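Side-chain contacts in alpha-amylase (Eisenia fetida, PDB 6M4K), which probably catalyses the endohydrolysis of internal alpha-1,4-glucosidic linkages in starch-like polysaccharides, with calcium and chloride as cofactors: residues A[45-50]-A[82-87]; A[20-25]-A[35-40]; A[395-400]-A[419-424]; A[323-328]-A[389-394]. All coordinates share one frame; numbering follows the deposited sequence. Where two conformers were deposited one is given.

Contact 1 of 4, residues A[45-50]-A[82-87]; sequences VQVSPP and TQFRNM. With SO4 (sulfate ion), chain G.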
# COMPACT_ATOMS: atom_id res chain seq x y z
N VAL A 45 9.39 2.71 1.40
CA VAL A 45 9.02 1.93 0.22
C VAL A 45 8.67 0.52 0.65
O VAL A 45 9.47 -0.13 1.33
CB VAL A 45 10.18 1.87 -0.79
CG1 VAL A 45 9.84 0.92 -1.94
CG2 VAL A 45 10.49 3.24 -1.30
N GLN A 46 7.52 0.03 0.22
CA GLN A 46 7.22 -1.39 0.31
C GLN A 46 7.74 -2.08 -0.94
O GLN A 46 7.40 -1.68 -2.06
CB GLN A 46 5.71 -1.61 0.40
CG GLN A 46 5.30 -3.04 0.59
CD GLN A 46 3.81 -3.19 0.57
OE1 GLN A 46 3.11 -2.55 1.35
NE2 GLN A 46 3.30 -4.03 -0.33
N VAL A 47 8.57 -3.10 -0.76
CA VAL A 47 9.20 -3.81 -1.87
C VAL A 47 8.54 -5.17 -2.05
O VAL A 47 8.09 -5.81 -1.09
CB VAL A 47 10.73 -3.95 -1.66
CG1 VAL A 47 11.37 -2.59 -1.49
CG2 VAL A 47 11.06 -4.88 -0.48
N SER A 48 8.52 -5.64 -3.30
CA SER A 48 7.94 -6.94 -3.63
C SER A 48 8.72 -8.06 -2.94
O SER A 48 9.88 -7.87 -2.56
CB SER A 48 7.98 -7.14 -5.15
OG SER A 48 6.98 -6.37 -5.80
N PRO A 49 8.10 -9.24 -2.76
CA PRO A 49 8.77 -10.32 -2.00
C PRO A 49 10.18 -10.56 -2.51
O PRO A 49 10.38 -10.80 -3.71
CB PRO A 49 7.85 -11.53 -2.23
CG PRO A 49 6.48 -10.90 -2.37
CD PRO A 49 6.73 -9.62 -3.14
N PRO A 50 11.19 -10.45 -1.64
CA PRO A 50 12.58 -10.49 -2.10
C PRO A 50 13.24 -11.84 -1.92
O PRO A 50 14.40 -12.02 -2.32
CB PRO A 50 13.25 -9.45 -1.19
CG PRO A 50 12.51 -9.66 0.11
CD PRO A 50 11.08 -9.89 -0.28
N THR A 82 23.06 -9.12 -3.27
CA THR A 82 23.94 -7.96 -3.31
C THR A 82 23.18 -6.70 -3.69
O THR A 82 23.35 -5.65 -3.07
CB THR A 82 25.09 -8.22 -4.29
OG1 THR A 82 26.00 -9.15 -3.70
CG2 THR A 82 25.83 -6.93 -4.63
N GLN A 83 22.32 -6.80 -4.71
CA GLN A 83 21.55 -5.64 -5.13
C GLN A 83 20.54 -5.23 -4.06
O GLN A 83 20.31 -4.03 -3.86
CB GLN A 83 20.89 -5.92 -6.48
CG GLN A 83 21.91 -6.02 -7.60
CD GLN A 83 21.29 -6.53 -8.88
OE1 GLN A 83 20.51 -7.48 -8.87
NE2 GLN A 83 21.67 -5.92 -10.00
N PHE A 84 19.93 -6.20 -3.38
CA PHE A 84 19.01 -5.90 -2.29
C PHE A 84 19.71 -5.12 -1.18
O PHE A 84 19.20 -4.10 -0.70
CB PHE A 84 18.40 -7.19 -1.73
CG PHE A 84 17.36 -6.95 -0.66
CD1 PHE A 84 16.04 -6.72 -1.01
CD2 PHE A 84 17.71 -6.93 0.69
CE1 PHE A 84 15.07 -6.46 -0.03
CE2 PHE A 84 16.76 -6.69 1.67
CZ PHE A 84 15.44 -6.45 1.32
N ARG A 85 20.91 -5.56 -0.80
CA ARG A 85 21.62 -4.92 0.29
C ARG A 85 22.13 -3.54 -0.10
O ARG A 85 22.10 -2.62 0.72
CB ARG A 85 22.72 -5.84 0.80
CG ARG A 85 22.11 -7.08 1.42
CD ARG A 85 23.14 -8.10 1.76
NE ARG A 85 23.85 -7.77 2.99
CZ ARG A 85 24.54 -8.65 3.70
NH1 ARG A 85 24.60 -9.92 3.30
NH2 ARG A 85 25.17 -8.28 4.80
N ASN A 86 22.56 -3.38 -1.36
CA ASN A 86 22.92 -2.05 -1.84
C ASN A 86 21.74 -1.10 -1.74
O ASN A 86 21.89 0.06 -1.33
CB ASN A 86 23.38 -2.11 -3.29
CG ASN A 86 24.79 -2.66 -3.47
OD1 ASN A 86 25.15 -3.09 -4.56
ND2 ASN A 86 25.59 -2.64 -2.41
N MET A 87 20.55 -1.57 -2.15
CA MET A 87 19.34 -0.76 -2.08
C MET A 87 19.03 -0.33 -0.65
O MET A 87 18.79 0.85 -0.39
CB MET A 87 18.17 -1.56 -2.67
CG MET A 87 16.82 -0.90 -2.54
SD MET A 87 15.47 -2.03 -2.91
CE MET A 87 15.60 -3.18 -1.53
S SO4 G . 19.51 -4.85 -13.04
O1 SO4 G . 19.16 -5.97 -12.19
O2 SO4 G . 18.98 -3.65 -12.43
O3 SO4 G . 18.87 -5.01 -14.35
O4 SO4 G . 20.96 -4.76 -13.18

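Contact 2 of 4, residues A[20-25]-A[35-40]; sequences VHLFEW and QWLADH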
# COMPACT_ATOMS: atom_id res chain seq x y z
N VAL A 20 5.28 4.20 -0.20
CA VAL A 20 4.94 3.90 -1.59
C VAL A 20 5.22 2.42 -1.85
O VAL A 20 6.30 1.92 -1.51
CB VAL A 20 5.75 4.76 -2.58
CG1 VAL A 20 5.38 4.39 -4.02
CG2 VAL A 20 5.53 6.23 -2.32
N HIS A 21 4.29 1.74 -2.51
CA HIS A 21 4.54 0.37 -2.95
C HIS A 21 5.11 0.41 -4.35
O HIS A 21 4.39 0.68 -5.32
CB HIS A 21 3.23 -0.41 -2.95
CG HIS A 21 3.41 -1.86 -3.28
ND1 HIS A 21 2.35 -2.67 -3.62
CD2 HIS A 21 4.51 -2.65 -3.27
CE1 HIS A 21 2.79 -3.90 -3.83
NE2 HIS A 21 4.10 -3.91 -3.62
N LEU A 22 6.42 0.17 -4.48
CA LEU A 22 7.07 0.15 -5.79
C LEU A 22 6.97 -1.28 -6.34
O LEU A 22 7.91 -2.08 -6.32
CB LEU A 22 8.50 0.68 -5.69
CG LEU A 22 8.62 2.15 -5.30
CD1 LEU A 22 10.10 2.55 -5.22
CD2 LEU A 22 7.90 3.05 -6.29
N PHE A 23 5.77 -1.60 -6.81
CA PHE A 23 5.37 -2.97 -7.14
C PHE A 23 6.20 -3.50 -8.32
O PHE A 23 6.20 -2.92 -9.41
CB PHE A 23 3.88 -2.93 -7.49
CG PHE A 23 3.29 -4.24 -7.95
CD1 PHE A 23 3.39 -5.39 -7.19
CD2 PHE A 23 2.56 -4.28 -9.14
CE1 PHE A 23 2.80 -6.59 -7.62
CE2 PHE A 23 1.97 -5.47 -9.57
CZ PHE A 23 2.10 -6.62 -8.82
N GLU A 24 6.92 -4.59 -8.08
CA GLU A 24 7.76 -5.26 -9.07
C GLU A 24 8.94 -4.43 -9.54
O GLU A 24 9.62 -4.82 -10.51
CB GLU A 24 6.97 -5.82 -10.26
CG GLU A 24 6.10 -7.03 -9.93
CD GLU A 24 6.83 -8.36 -10.00
OE1 GLU A 24 8.08 -8.38 -10.10
OE2 GLU A 24 6.15 -9.40 -9.97
N TRP A 25 9.25 -3.31 -8.89
CA TRP A 25 10.48 -2.60 -9.24
C TRP A 25 11.71 -3.41 -8.85
O TRP A 25 11.75 -4.07 -7.79
CB TRP A 25 10.54 -1.24 -8.53
CG TRP A 25 9.61 -0.19 -9.07
CD1 TRP A 25 8.31 -0.35 -9.48
CD2 TRP A 25 9.92 1.20 -9.24
NE1 TRP A 25 7.79 0.86 -9.89
CE2 TRP A 25 8.76 1.82 -9.76
CE3 TRP A 25 11.05 1.98 -9.00
CZ2 TRP A 25 8.72 3.18 -10.06
CZ3 TRP A 25 11.01 3.33 -9.30
CH2 TRP A 25 9.85 3.92 -9.81
N GLN A 35 16.49 8.66 -3.90
CA GLN A 35 16.85 10.07 -3.94
C GLN A 35 15.64 10.93 -4.25
O GLN A 35 15.38 11.95 -3.59
CB GLN A 35 17.96 10.33 -4.95
CG GLN A 35 18.46 11.77 -4.95
CD GLN A 35 19.09 12.16 -3.62
OE1 GLN A 35 20.21 11.75 -3.32
NE2 GLN A 35 18.36 12.93 -2.82
N TRP A 36 14.88 10.55 -5.29
CA TRP A 36 13.66 11.28 -5.65
C TRP A 36 12.67 11.26 -4.49
O TRP A 36 12.07 12.29 -4.15
CB TRP A 36 13.05 10.67 -6.92
CG TRP A 36 11.95 11.51 -7.49
CD1 TRP A 36 12.06 12.43 -8.51
CD2 TRP A 36 10.58 11.56 -7.06
NE1 TRP A 36 10.84 13.03 -8.74
CE2 TRP A 36 9.92 12.52 -7.86
CE3 TRP A 36 9.85 10.88 -6.08
CZ2 TRP A 36 8.56 12.82 -7.70
CZ3 TRP A 36 8.51 11.18 -5.91
CH2 TRP A 36 7.87 12.15 -6.72
N LEU A 37 12.49 10.09 -3.88
CA LEU A 37 11.56 9.96 -2.76
C LEU A 37 11.97 10.84 -1.59
O LEU A 37 11.12 11.49 -0.98
CB LEU A 37 11.47 8.51 -2.33
CG LEU A 37 10.77 7.61 -3.36
CD1 LEU A 37 11.09 6.14 -3.07
CD2 LEU A 37 9.27 7.83 -3.34
N ALA A 38 13.26 10.86 -1.26
CA ALA A 38 13.74 11.73 -0.18
C ALA A 38 13.48 13.19 -0.50
O ALA A 38 13.01 13.95 0.35
CB ALA A 38 15.22 11.47 0.08
N ASP A 39 13.78 13.60 -1.74
CA ASP A 39 13.58 14.99 -2.14
C ASP A 39 12.11 15.41 -2.05
O ASP A 39 11.82 16.59 -1.87
CB ASP A 39 14.08 15.22 -3.57
CG ASP A 39 15.59 15.12 -3.70
OD1 ASP A 39 16.29 15.15 -2.66
OD2 ASP A 39 16.07 15.03 -4.85
N HIS A 40 11.19 14.45 -2.17
CA HIS A 40 9.77 14.71 -2.09
C HIS A 40 9.18 14.30 -0.75
O HIS A 40 7.95 14.30 -0.58
CB HIS A 40 9.04 14.06 -3.27
CG HIS A 40 9.39 14.70 -4.57
ND1 HIS A 40 10.56 14.43 -5.24
CD2 HIS A 40 8.76 15.66 -5.29
CE1 HIS A 40 10.63 15.17 -6.34
NE2 HIS A 40 9.55 15.93 -6.39

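Contact 3 of 4, residues A[395-400]-A[419-424]; sequences VRFHNV and FGRGNR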
# COMPACT_ATOMS: atom_id res chain seq x y z
N VAL A 395 1.22 14.94 -1.02
CA VAL A 395 2.09 14.45 0.04
C VAL A 395 2.73 15.62 0.77
O VAL A 395 2.79 15.63 2.01
CB VAL A 395 3.13 13.48 -0.54
CG1 VAL A 395 4.26 13.18 0.45
CG2 VAL A 395 2.43 12.19 -1.00
N ARG A 396 3.19 16.63 0.03
CA ARG A 396 3.69 17.84 0.68
C ARG A 396 2.61 18.51 1.53
O ARG A 396 2.88 18.91 2.66
CB ARG A 396 4.29 18.80 -0.36
CG ARG A 396 4.90 20.06 0.26
CD ARG A 396 5.74 20.83 -0.74
NE ARG A 396 4.91 21.31 -1.83
CZ ARG A 396 5.34 22.07 -2.84
NH1 ARG A 396 6.61 22.44 -2.89
NH2 ARG A 396 4.49 22.47 -3.78
N PHE A 397 1.38 18.62 1.00
CA PHE A 397 0.27 19.14 1.79
C PHE A 397 0.11 18.35 3.08
O PHE A 397 0.03 18.92 4.17
CB PHE A 397 -1.02 19.05 0.95
CG PHE A 397 -2.27 19.59 1.62
CD1 PHE A 397 -2.91 18.88 2.62
CD2 PHE A 397 -2.85 20.78 1.17
CE1 PHE A 397 -4.07 19.36 3.20
CE2 PHE A 397 -4.01 21.27 1.74
CZ PHE A 397 -4.62 20.57 2.77
N HIS A 398 0.07 17.02 2.96
CA HIS A 398 -0.04 16.13 4.11
C HIS A 398 1.07 16.40 5.12
O HIS A 398 0.81 16.48 6.33
CB HIS A 398 0.07 14.70 3.58
CG HIS A 398 0.13 13.63 4.63
ND1 HIS A 398 -0.98 12.92 5.03
CD2 HIS A 398 1.19 13.11 5.30
CE1 HIS A 398 -0.61 12.01 5.92
NE2 HIS A 398 0.69 12.12 6.12
N ASN A 399 2.30 16.57 4.65
CA ASN A 399 3.42 16.82 5.55
C ASN A 399 3.27 18.18 6.24
O ASN A 399 3.50 18.30 7.45
CB ASN A 399 4.75 16.76 4.79
CG ASN A 399 5.07 15.36 4.27
OD1 ASN A 399 4.63 14.36 4.82
ND2 ASN A 399 5.86 15.31 3.21
N VAL A 400 2.87 19.21 5.48
CA VAL A 400 2.70 20.54 6.05
C VAL A 400 1.58 20.54 7.09
O VAL A 400 1.66 21.24 8.11
CB VAL A 400 2.46 21.57 4.92
CG1 VAL A 400 1.96 22.91 5.48
CG2 VAL A 400 3.73 21.76 4.11
N PHE A 419 -12.37 21.53 3.44
CA PHE A 419 -11.93 21.52 4.83
C PHE A 419 -10.48 21.95 4.91
O PHE A 419 -9.73 21.90 3.94
CB PHE A 419 -12.12 20.15 5.50
CG PHE A 419 -11.37 19.05 4.83
CD1 PHE A 419 -11.93 18.36 3.77
CD2 PHE A 419 -10.09 18.71 5.25
CE1 PHE A 419 -11.24 17.35 3.15
CE2 PHE A 419 -9.39 17.69 4.62
CZ PHE A 419 -9.96 17.01 3.57
N GLY A 420 -10.10 22.38 6.11
CA GLY A 420 -8.74 22.75 6.41
C GLY A 420 -8.10 21.80 7.41
O GLY A 420 -8.73 20.91 7.98
N ARG A 421 -6.81 22.03 7.62
CA ARG A 421 -6.04 21.34 8.65
C ARG A 421 -5.41 22.45 9.48
O ARG A 421 -4.37 23.00 9.10
CB ARG A 421 -5.00 20.41 8.03
CG ARG A 421 -5.60 19.31 7.16
CD ARG A 421 -6.29 18.24 7.99
NE ARG A 421 -5.40 17.70 9.01
CZ ARG A 421 -4.43 16.82 8.79
NH1 ARG A 421 -4.21 16.33 7.57
NH2 ARG A 421 -3.67 16.42 9.80
N GLY A 422 -6.07 22.80 10.58
CA GLY A 422 -5.60 23.92 11.38
C GLY A 422 -5.44 25.18 10.56
O GLY A 422 -6.29 25.52 9.72
N ASN A 423 -4.32 25.87 10.77
CA ASN A 423 -3.97 27.04 9.97
C ASN A 423 -2.89 26.74 8.94
O ASN A 423 -2.19 27.65 8.50
CB ASN A 423 -3.53 28.19 10.88
CG ASN A 423 -2.23 27.91 11.59
OD1 ASN A 423 -1.76 26.77 11.63
ND2 ASN A 423 -1.64 28.95 12.17
N ARG A 424 -2.78 25.48 8.51
CA ARG A 424 -1.70 25.03 7.64
C ARG A 424 -2.13 24.77 6.20
O ARG A 424 -1.37 25.06 5.28
CB ARG A 424 -1.08 23.75 8.20
CG ARG A 424 -0.44 23.95 9.55
CD ARG A 424 0.82 24.78 9.44
NE ARG A 424 1.92 23.98 8.92
CZ ARG A 424 3.16 24.42 8.76
NH1 ARG A 424 3.47 25.68 9.07
NH2 ARG A 424 4.09 23.61 8.28
O HOH W 1 -1.47 15.19 7.63

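Contact 4 of 4, residues A[323-328]-A[389-394]; sequences NMYKIA and REMYNM. With SO4 (sulfate ion), chain F.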
# COMPACT_ATOMS: atom_id res chain seq x y z
N ASN A 323 -8.74 10.37 -13.07
CA ASN A 323 -9.26 11.61 -12.49
C ASN A 323 -9.89 11.35 -11.13
O ASN A 323 -9.62 12.06 -10.16
CB ASN A 323 -10.26 12.27 -13.45
CG ASN A 323 -10.49 13.72 -13.12
OD1 ASN A 323 -9.54 14.50 -12.99
ND2 ASN A 323 -11.75 14.11 -12.97
N MET A 324 -10.75 10.32 -11.06
CA MET A 324 -11.36 9.97 -9.78
C MET A 324 -10.32 9.46 -8.79
O MET A 324 -10.42 9.73 -7.59
CB MET A 324 -12.41 8.89 -10.01
CG MET A 324 -13.66 9.41 -10.71
SD MET A 324 -14.98 8.18 -10.73
CE MET A 324 -14.29 7.01 -11.88
N TYR A 325 -9.33 8.71 -9.27
CA TYR A 325 -8.27 8.20 -8.41
C TYR A 325 -7.51 9.33 -7.74
O TYR A 325 -7.16 9.25 -6.56
CB TYR A 325 -7.33 7.40 -9.28
CG TYR A 325 -6.24 6.60 -8.60
CD1 TYR A 325 -6.54 5.52 -7.77
CD2 TYR A 325 -4.91 6.86 -8.86
CE1 TYR A 325 -5.54 4.75 -7.19
CE2 TYR A 325 -3.90 6.09 -8.30
CZ TYR A 325 -4.22 5.05 -7.46
OH TYR A 325 -3.20 4.30 -6.94
N LYS A 326 -7.23 10.40 -8.48
CA LYS A 326 -6.54 11.54 -7.89
C LYS A 326 -7.41 12.24 -6.86
O LYS A 326 -6.90 12.74 -5.85
CB LYS A 326 -6.11 12.53 -8.98
CG LYS A 326 -4.95 12.03 -9.81
CD LYS A 326 -4.58 13.05 -10.87
CE LYS A 326 -5.54 13.00 -12.04
NZ LYS A 326 -5.11 13.94 -13.11
N ILE A 327 -8.72 12.32 -7.10
CA ILE A 327 -9.62 12.92 -6.11
C ILE A 327 -9.59 12.12 -4.81
O ILE A 327 -9.44 12.67 -3.71
CB ILE A 327 -11.05 13.03 -6.67
CG1 ILE A 327 -11.08 14.05 -7.81
CG2 ILE A 327 -12.01 13.44 -5.56
CD1 ILE A 327 -12.40 14.04 -8.58
N ALA A 328 -9.75 10.80 -4.92
CA ALA A 328 -9.75 9.95 -3.73
C ALA A 328 -8.42 10.02 -3.00
O ALA A 328 -8.39 10.07 -1.76
CB ALA A 328 -10.05 8.50 -4.14
N ARG A 389 2.22 14.88 -10.11
CA ARG A 389 2.23 16.12 -9.34
C ARG A 389 1.07 16.17 -8.35
O ARG A 389 1.22 16.64 -7.22
CB ARG A 389 2.19 17.34 -10.27
CG ARG A 389 2.23 18.69 -9.53
CD ARG A 389 1.96 19.86 -10.49
NE ARG A 389 0.58 19.76 -10.95
CZ ARG A 389 0.20 19.30 -12.13
NH1 ARG A 389 1.09 18.93 -13.04
NH2 ARG A 389 -1.11 19.21 -12.39
N GLU A 390 -0.12 15.71 -8.77
CA GLU A 390 -1.27 15.74 -7.88
C GLU A 390 -1.02 14.90 -6.63
O GLU A 390 -1.50 15.25 -5.54
CB GLU A 390 -2.52 15.27 -8.62
CG GLU A 390 -2.89 16.11 -9.85
CD GLU A 390 -2.27 15.62 -11.16
OE1 GLU A 390 -1.24 14.91 -11.15
OE2 GLU A 390 -2.83 15.95 -12.23
N MET A 391 -0.25 13.82 -6.77
CA MET A 391 0.10 12.99 -5.63
C MET A 391 1.20 13.61 -4.79
O MET A 391 1.04 13.81 -3.59
CB MET A 391 0.54 11.60 -6.09
CG MET A 391 -0.58 10.60 -6.18
SD MET A 391 -1.89 11.15 -7.30
CE MET A 391 -2.82 9.63 -7.49
N TYR A 392 2.35 13.92 -5.40
CA TYR A 392 3.46 14.38 -4.57
C TYR A 392 3.20 15.74 -3.96
O TYR A 392 3.66 16.01 -2.85
CB TYR A 392 4.82 14.25 -5.26
CG TYR A 392 5.10 15.16 -6.44
CD1 TYR A 392 5.29 16.53 -6.28
CD2 TYR A 392 5.25 14.63 -7.71
CE1 TYR A 392 5.57 17.35 -7.37
CE2 TYR A 392 5.55 15.43 -8.80
CZ TYR A 392 5.70 16.78 -8.62
OH TYR A 392 5.99 17.58 -9.72
N ASN A 393 2.43 16.61 -4.62
CA ASN A 393 2.10 17.88 -3.99
C ASN A 393 1.08 17.70 -2.87
O ASN A 393 1.07 18.49 -1.91
CB ASN A 393 1.63 18.91 -5.02
CG ASN A 393 2.79 19.70 -5.60
OD1 ASN A 393 3.94 19.46 -5.25
ND2 ASN A 393 2.48 20.65 -6.48
N MET A 394 0.24 16.67 -2.94
CA MET A 394 -0.63 16.36 -1.82
C MET A 394 0.12 15.63 -0.71
O MET A 394 -0.30 15.71 0.45
CB MET A 394 -1.88 15.60 -2.25
CG MET A 394 -2.91 16.48 -2.96
SD MET A 394 -3.40 17.94 -2.02
CE MET A 394 -4.01 17.19 -0.50
S SO4 F . -11.84 8.97 -14.86
O1 SO4 F . -11.78 8.91 -13.40
O2 SO4 F . -12.97 9.80 -15.24
O3 SO4 F . -10.59 9.56 -15.35
O4 SO4 F . -11.98 7.62 -15.41

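Contact 1 of 4, residues A[45-50]-A[82-87]
In the second beta-alpha-beta unit of the catalytic barrel, Val47 at the end of strand 44-47 and Pro50 in the loop beyond it face Phe84 and Met87 of helix 81-93. The contact is wholly apolar. Phe84 stretches toward the barrel because CG stands anti to the backbone N (chi1 -176°), which carries the ring to Pro50, whose CB lies 3.7 Å from Phe84 CE1 on an oblique approach. Val47 CG2 meets the same ring at its edge, 4.3 Å from Phe84 CE1, while the other branch, CG1, is 4.3 Å from Met87 CE. One turn of helix thus sends two side chains into one small patch, with Trp27 packing edge-to-face against Phe84 and Val100 of the next strand also touching its side chain. Away from this patch, Gln83 NE2 makes a weak hydrogen bond of 3.3 Å to O1 of a sulfate, probably from the crystallisation liquor, which Lys26 and Thr28 also bind. A leucine in place of Gln83 would probably cost the sulfate a weak ligand and leave Ser80 N, just before the helix, without its side-chain acceptor. Helix laid over strand through aliphatic and aromatic side chains is typical of the (beta/alpha)8, or TIM, barrel.

Contact 2 of 4, residues A[20-25]-A[35-40]
Apolar packing alone joins Val20 and Leu22 of strand 19-22 to Leu37 of helix 27-39. Leu37 offers one methyl to each: its CD2 lies 4.2 Å from Val20 CG2, and its CD1 lies 4.3 Å from Leu22 CD1. With Leu37 CG anti to the carbonyl carbon (chi1 -69°), the isobutyl fork spans two strand residues whose side chains project on the same side. Val45 of the next strand also touches Leu37, so the leucine bridges two neighbouring strands of the barrel wall. On the strand side, Leu22 CD2 sits over the face of the Trp25 indole, 3.7 Å above its plane, at the close of the type II turn from Leu22 to Trp25.

No hydrogen bond crosses between the segments. In 35-40, His40, the first residue to leave helical geometry, folds back so that ND1 donates to Trp36 O at 2.8 Å; the oxygen lies in the imidazole plane, and His40 N reaches it from the opposite face of the carbonyl. The same fold lays the imidazole against the Trp36 indole, with Trp36 CZ2 3.4 Å above the histidine plane. Between 20-25 and 35-40 the contact therefore rests on methyl-to-methyl packing, while hydrogen bonding finishes the helix end.

Contact 3 of 4, residues A[395-400]-A[419-424]
Arg424 reaches Val400 by folding back on itself: CG lies anti to the carbonyl carbon (chi1 -63°), and further bends at chi2 and chi3 turn the guanidinium toward the last turns of helix 389-401. In this conformer, one of two deposited, Arg424 NE donates to Val400 O at 2.9 Å, an almost straight bond of 171° with the oxygen in the guanidinium plane, at its edge. Arg424 NH2 adds a weak second bond to the same oxygen at 3.4 Å. Val400 also supplies a methyl, its CG1 lying 3.6 Å from Arg424 NH2, and the two side chains cross at about a right angle.

A second arginine approaches one turn earlier. Arg421, at the end of strand 416-421, lays its aliphatic part beside Phe397, with CG 4.2 Å from Phe397 CE1 on a slanting line. Its polar end runs on to the carbonyls of Ala334 and Asn404, and Arg421 NH1 also donates to a water at 3.0 Å. That water in turn donates to His398 O at 2.9 Å, linking the arginine indirectly to the helix.

The contact joins the last helix of the catalytic barrel to the C-terminal all-beta domain. Both arginines serve main-chain carbonyls, directly or through water, near the C-terminal end of the helix, where their positive charge would probably be favoured by the helix dipole. The carbon chain of Arg421 packs on Phe397, while the Arg424 guanidinium lies against the Val400 methyl, making the domain boundary partly polar and partly apolar.

Contact 4 of 4, residues A[323-328]-A[389-394]
Tyr325, Lys326, Glu390 and Met391 join two neighbouring outer helices of the TIM barrel, 322-334 and 389-401, which follow its seventh and eighth strands. Their short segments run almost exactly parallel, 2° apart, with axes 10.1 Å from each other. The tight part lies toward the barrel. There the Met391 methyl, in the one of two deposited conformers described, meets the Tyr325 ring obliquely, with CE 3.7 Å from Tyr325 CD2, and also rests 4.0 Å from Lys326 CG. The phenol goes on to hydrogen-bond Asp300, while Leu342 of the eighth strand also touches Met391.

Farther out, where the residues are partly exposed, packing gives way to charge. Lys326 CD lies 3.5 Å from Glu390 CD, and a bend at chi3 (-78°) brings NZ round to the acid. Asn490 hydrogen-bonds both partners, and Arg389 NH2 makes a long salt bridge, 3.7 Å, to Glu390 OE2, by charge alone, with no N-H aimed at it. A methionine in place of Lys326 would probably leave Glu390 without its cross-helix charge partner and Asn490 OD1 without the ammonium donor. Away from this pair, the start of helix 322-334 holds a sulfate, probably from the crystallisation liquor, through the backbone N atoms of Asn323 and Met324. The salt bridge itself is 3.2 Å from Lys326 NZ to Glu390 OE2, with the ammonium above the carboxylate plane.

Along the chain the contacts run 2, 1, 4, 3, each closing before the next opens. Contacts 1 and 2, with centres about 12 Å apart, use the neighbouring strands 44-47 and 19-22 of one barrel, and Val45 packs on Leu37 between them. Contacts 2 and 4, centres about 16 Å apart, meet where Tyr392 packs on Trp36 and His40, bringing the first and last helices of the barrel together. Contacts 4 and 3, centres about 15 Å apart, share one helix, 389-401: its first half packs against the neighbouring helix 322-334 on the barrel's outer layer, its second against the C-terminal all-beta domain. Contacts 1 and 3 are the farthest apart, with centres about 32 Å from each other. The series thus runs from barrel wall to domain boundary.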